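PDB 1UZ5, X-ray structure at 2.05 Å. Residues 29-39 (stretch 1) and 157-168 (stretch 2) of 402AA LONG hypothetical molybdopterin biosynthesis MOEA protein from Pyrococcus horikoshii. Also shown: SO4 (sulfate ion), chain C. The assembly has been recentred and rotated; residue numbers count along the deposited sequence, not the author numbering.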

# COMPACT_ATOMS: atom_id res chain seq x y z
N PRO A 29 12.86 12.50 0.40
CA PRO A 29 12.23 13.69 0.97
C PRO A 29 10.74 13.38 1.07
O PRO A 29 10.24 12.52 0.35
N ILE A 30 10.03 14.07 1.96
CA ILE A 30 8.61 13.81 2.12
C ILE A 30 7.81 14.08 0.84
O ILE A 30 6.80 13.42 0.60
N GLU A 31 8.25 15.03 0.03
CA GLU A 31 7.56 15.35 -1.22
C GLU A 31 7.78 14.28 -2.31
O GLU A 31 7.23 14.40 -3.40
N LYS A 32 8.57 13.26 -2.00
CA LYS A 32 8.84 12.17 -2.94
C LYS A 32 8.39 10.86 -2.32
O LYS A 32 8.70 9.78 -2.82
N GLY A 33 7.65 10.94 -1.22
CA GLY A 33 7.19 9.73 -0.56
C GLY A 33 5.91 9.15 -1.14
O GLY A 33 5.64 7.96 -0.97
N LEU A 34 5.13 9.97 -1.84
CA LEU A 34 3.87 9.52 -2.40
C LEU A 34 4.05 8.24 -3.23
O LEU A 34 4.86 8.21 -4.14
N GLY A 35 3.29 7.20 -2.90
CA GLY A 35 3.39 5.96 -3.63
C GLY A 35 4.39 4.96 -3.08
O GLY A 35 4.29 3.76 -3.36
N ARG A 36 5.36 5.42 -2.29
CA ARG A 36 6.36 4.53 -1.72
C ARG A 36 5.83 3.74 -0.52
O ARG A 36 4.76 4.04 0.02
N ILE A 37 6.57 2.71 -0.12
CA ILE A 37 6.17 1.85 0.99
C ILE A 37 7.08 2.10 2.20
O ILE A 37 8.30 1.98 2.09
N ALA A 38 6.48 2.43 3.34
CA ALA A 38 7.24 2.69 4.57
C ALA A 38 8.06 1.46 4.97
O ALA A 38 7.52 0.37 5.12
N ALA A 39 9.36 1.66 5.16
CA ALA A 39 10.24 0.56 5.55
C ALA A 39 10.17 0.21 7.03
O ALA A 39 10.68 -0.82 7.46
N GLU A 157 3.25 0.00 4.98
CA GLU A 157 2.11 0.81 4.58
C GLU A 157 2.46 1.68 3.39
O GLU A 157 3.57 2.21 3.31
N ARG A 158 1.53 1.81 2.44
CA ARG A 158 1.76 2.64 1.27
C ARG A 158 1.48 4.09 1.68
O ARG A 158 0.51 4.35 2.39
N LEU A 159 2.30 5.02 1.22
CA LEU A 159 2.10 6.42 1.57
C LEU A 159 1.18 7.14 0.59
O LEU A 159 1.60 7.52 -0.50
N GLY A 160 -0.08 7.31 0.99
CA GLY A 160 -1.05 8.03 0.17
C GLY A 160 -0.98 9.49 0.57
O GLY A 160 -0.19 9.84 1.45
N PHE A 161 -1.80 10.36 -0.03
CA PHE A 161 -1.73 11.78 0.30
C PHE A 161 -2.02 12.07 1.77
O PHE A 161 -1.53 13.06 2.31
N LYS A 162 -2.80 11.22 2.42
CA LYS A 162 -3.11 11.42 3.83
C LYS A 162 -1.90 11.11 4.70
O LYS A 162 -1.66 11.80 5.70
N GLN A 163 -1.13 10.09 4.32
CA GLN A 163 0.06 9.71 5.06
C GLN A 163 1.16 10.75 4.90
O GLN A 163 1.81 11.12 5.88
N THR A 164 1.39 11.21 3.67
CA THR A 164 2.44 12.21 3.45
C THR A 164 2.08 13.53 4.15
O THR A 164 2.95 14.22 4.67
N ALA A 165 0.80 13.87 4.15
CA ALA A 165 0.35 15.11 4.80
C ALA A 165 0.53 14.96 6.31
O ALA A 165 0.96 15.89 6.98
N LEU A 166 0.20 13.78 6.83
CA LEU A 166 0.33 13.48 8.25
C LEU A 166 1.77 13.63 8.70
O LEU A 166 2.05 14.26 9.72
N LEU A 167 2.70 13.03 7.94
CA LEU A 167 4.11 13.12 8.28
C LEU A 167 4.54 14.58 8.24
O LEU A 167 5.29 15.03 9.11
N SER A 168 4.07 15.32 7.24
CA SER A 168 4.41 16.73 7.14
C SER A 168 3.89 17.47 8.37
O SER A 168 4.58 18.31 8.94

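The contact between the two stretches buries 597 Å² and is built chiefly round Ile30 and Leu159, with Arg158 next in covered area. Backbone hydrogen bonds set the spacing: Gly35 N donates to Leu159 O (3.0 Å), Leu159 N to Arg36 O (2.9 Å) and Ala38 N to Glu157 O (2.9 Å), so the two backbones lie close, with a single bridge pairing Ile37 with Arg158.

Ile30, in a short 3-10 segment, points toward the helix that begins at Phe161. With chi1 t and chi2 p, its CD1 reaches Leu167 CB at 3.8 Å, while its CG1 lies 3.8 Å from Thr164 O; successive turns of the helix thus receive one side chain. Thr164, chi1 p, also faces the first stretch. Its CG2 approaches Leu34 N at 3.8 Å, and its OG1 donates a hydrogen bond to Phe161 O (3.1 Å) within the helix.

Leu159 (chi1 m, chi2 t) points inward beneath the type II turn from Gly33 to Arg36. Its CD1 lies 3.5 Å from Gly33 O, and a CB on Gly33 would sit tightly against that same methyl. On its other branch, CD2 comes within 4.5 Å of Ala38 CB. Leu34 starts away from the second stretch, but its t, p conformation brings CD1 back to 3.4 Å from Leu159 O.

Arg158 leaves the backbone sideways. Its first two chi angles are t and the third is m, which carries NH1 to 3.0 Å from Gly35 O, near the guanidinium plane. Ile37, with both chi angles m, places CD1 over one guanidinium face and 3.8 Å from Arg158 CB. A sulfate, probably from the crystallisation liquor, accepts a nearly linear hydrogen bond from Arg158 N to its O2 (2.7 Å); the guanidinium lies apart from this anion.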

# COMPACT_ATOMS: atom_id res chain seq x y z
CB PRO A 29 12.51 14.77 -0.07
CG PRO A 29 13.77 14.29 -0.74
CD PRO A 29 13.54 12.82 -0.87
CB ILE A 30 8.02 14.65 3.29
CG1 ILE A 30 6.56 14.25 3.54
CG2 ILE A 30 8.11 16.14 2.98
CD1 ILE A 30 6.38 12.76 3.83
CB GLU A 31 7.99 16.72 -1.75
CG GLU A 31 9.47 16.83 -2.06
CD GLU A 31 10.30 17.24 -0.86
OE1 GLU A 31 10.00 16.79 0.27
OE2 GLU A 31 11.27 18.00 -1.05
CB LYS A 32 10.34 12.08 -3.26
CG LYS A 32 10.92 13.28 -3.98
CD LYS A 32 10.23 13.53 -5.31
CE LYS A 32 10.79 14.78 -5.99
NZ LYS A 32 10.07 15.10 -7.26
CB LEU A 34 3.24 10.62 -3.27
CG LEU A 34 1.87 10.25 -3.86
CD1 LEU A 34 0.88 10.03 -2.73
CD2 LEU A 34 1.39 11.35 -4.80
CB ARG A 36 7.61 5.32 -1.31
CG ARG A 36 8.24 6.09 -2.47
CD ARG A 36 8.70 5.15 -3.59
NE ARG A 36 9.80 4.28 -3.18
CZ ARG A 36 11.09 4.57 -3.36
NH1 ARG A 36 11.45 5.71 -3.94
NH2 ARG A 36 12.03 3.72 -2.96
CB ILE A 37 6.29 0.36 0.60
CG1 ILE A 37 5.49 0.08 -0.67
CG2 ILE A 37 5.80 -0.51 1.75
CD1 ILE A 37 4.01 0.32 -0.54
CB ALA A 38 6.28 3.07 5.70
CB ALA A 39 11.68 0.88 5.15
CB GLU A 157 1.66 1.71 5.73
CG GLU A 157 0.33 2.41 5.49
CD GLU A 157 -0.08 3.30 6.65
OE1 GLU A 157 0.30 2.99 7.80
OE2 GLU A 157 -0.79 4.30 6.42
CB ARG A 158 0.82 2.25 0.13
CG ARG A 158 1.05 3.07 -1.15
CD ARG A 158 0.05 2.68 -2.24
NE ARG A 158 0.21 1.30 -2.69
CZ ARG A 158 1.20 0.86 -3.46
NH1 ARG A 158 2.15 1.69 -3.87
NH2 ARG A 158 1.25 -0.42 -3.82
CB LEU A 159 3.44 7.16 1.65
CG LEU A 159 4.50 6.54 2.58
CD1 LEU A 159 5.80 7.31 2.44
CD2 LEU A 159 4.01 6.56 4.02
CB PHE A 161 -2.64 12.62 -0.61
CG PHE A 161 -4.11 12.55 -0.27
CD1 PHE A 161 -4.90 11.52 -0.74
CD2 PHE A 161 -4.70 13.54 0.52
CE1 PHE A 161 -6.26 11.46 -0.43
CE2 PHE A 161 -6.05 13.49 0.84
CZ PHE A 161 -6.84 12.44 0.37
CB LYS A 162 -4.29 10.55 4.24
CG LYS A 162 -5.61 11.16 3.85
CD LYS A 162 -6.73 10.51 4.60
CE LYS A 162 -7.99 11.32 4.50
NZ LYS A 162 -9.02 10.66 5.34
CB GLN A 163 0.58 8.34 4.61
CG GLN A 163 -0.26 7.15 5.06
CD GLN A 163 -1.61 7.13 4.40
OE1 GLN A 163 -1.73 7.32 3.19
NE2 GLN A 163 -2.65 6.89 5.19
CB THR A 164 2.67 12.49 1.95
OG1 THR A 164 1.44 12.89 1.34
CG2 THR A 164 3.21 11.22 1.24
CB ALA A 165 -1.10 15.38 4.46
CB LEU A 166 -0.15 12.06 8.56
CG LEU A 166 -0.03 11.58 10.01
CD1 LEU A 166 -0.76 12.54 10.95
CD2 LEU A 166 -0.60 10.18 10.12
CB LEU A 167 4.95 12.27 7.33
CG LEU A 167 4.72 10.76 7.50
CD1 LEU A 167 5.49 9.98 6.44
CD2 LEU A 167 5.13 10.32 8.90
CB SER A 168 3.78 17.34 5.89
OG SER A 168 3.98 18.75 5.84
S SO4 C . -2.12 -0.02 2.71
O1 SO4 C . -2.15 -0.99 4.01
O2 SO4 C . -0.78 0.51 2.67
O3 SO4 C . -2.43 -0.70 1.63
O4 SO4 C . -3.04 1.03 3.06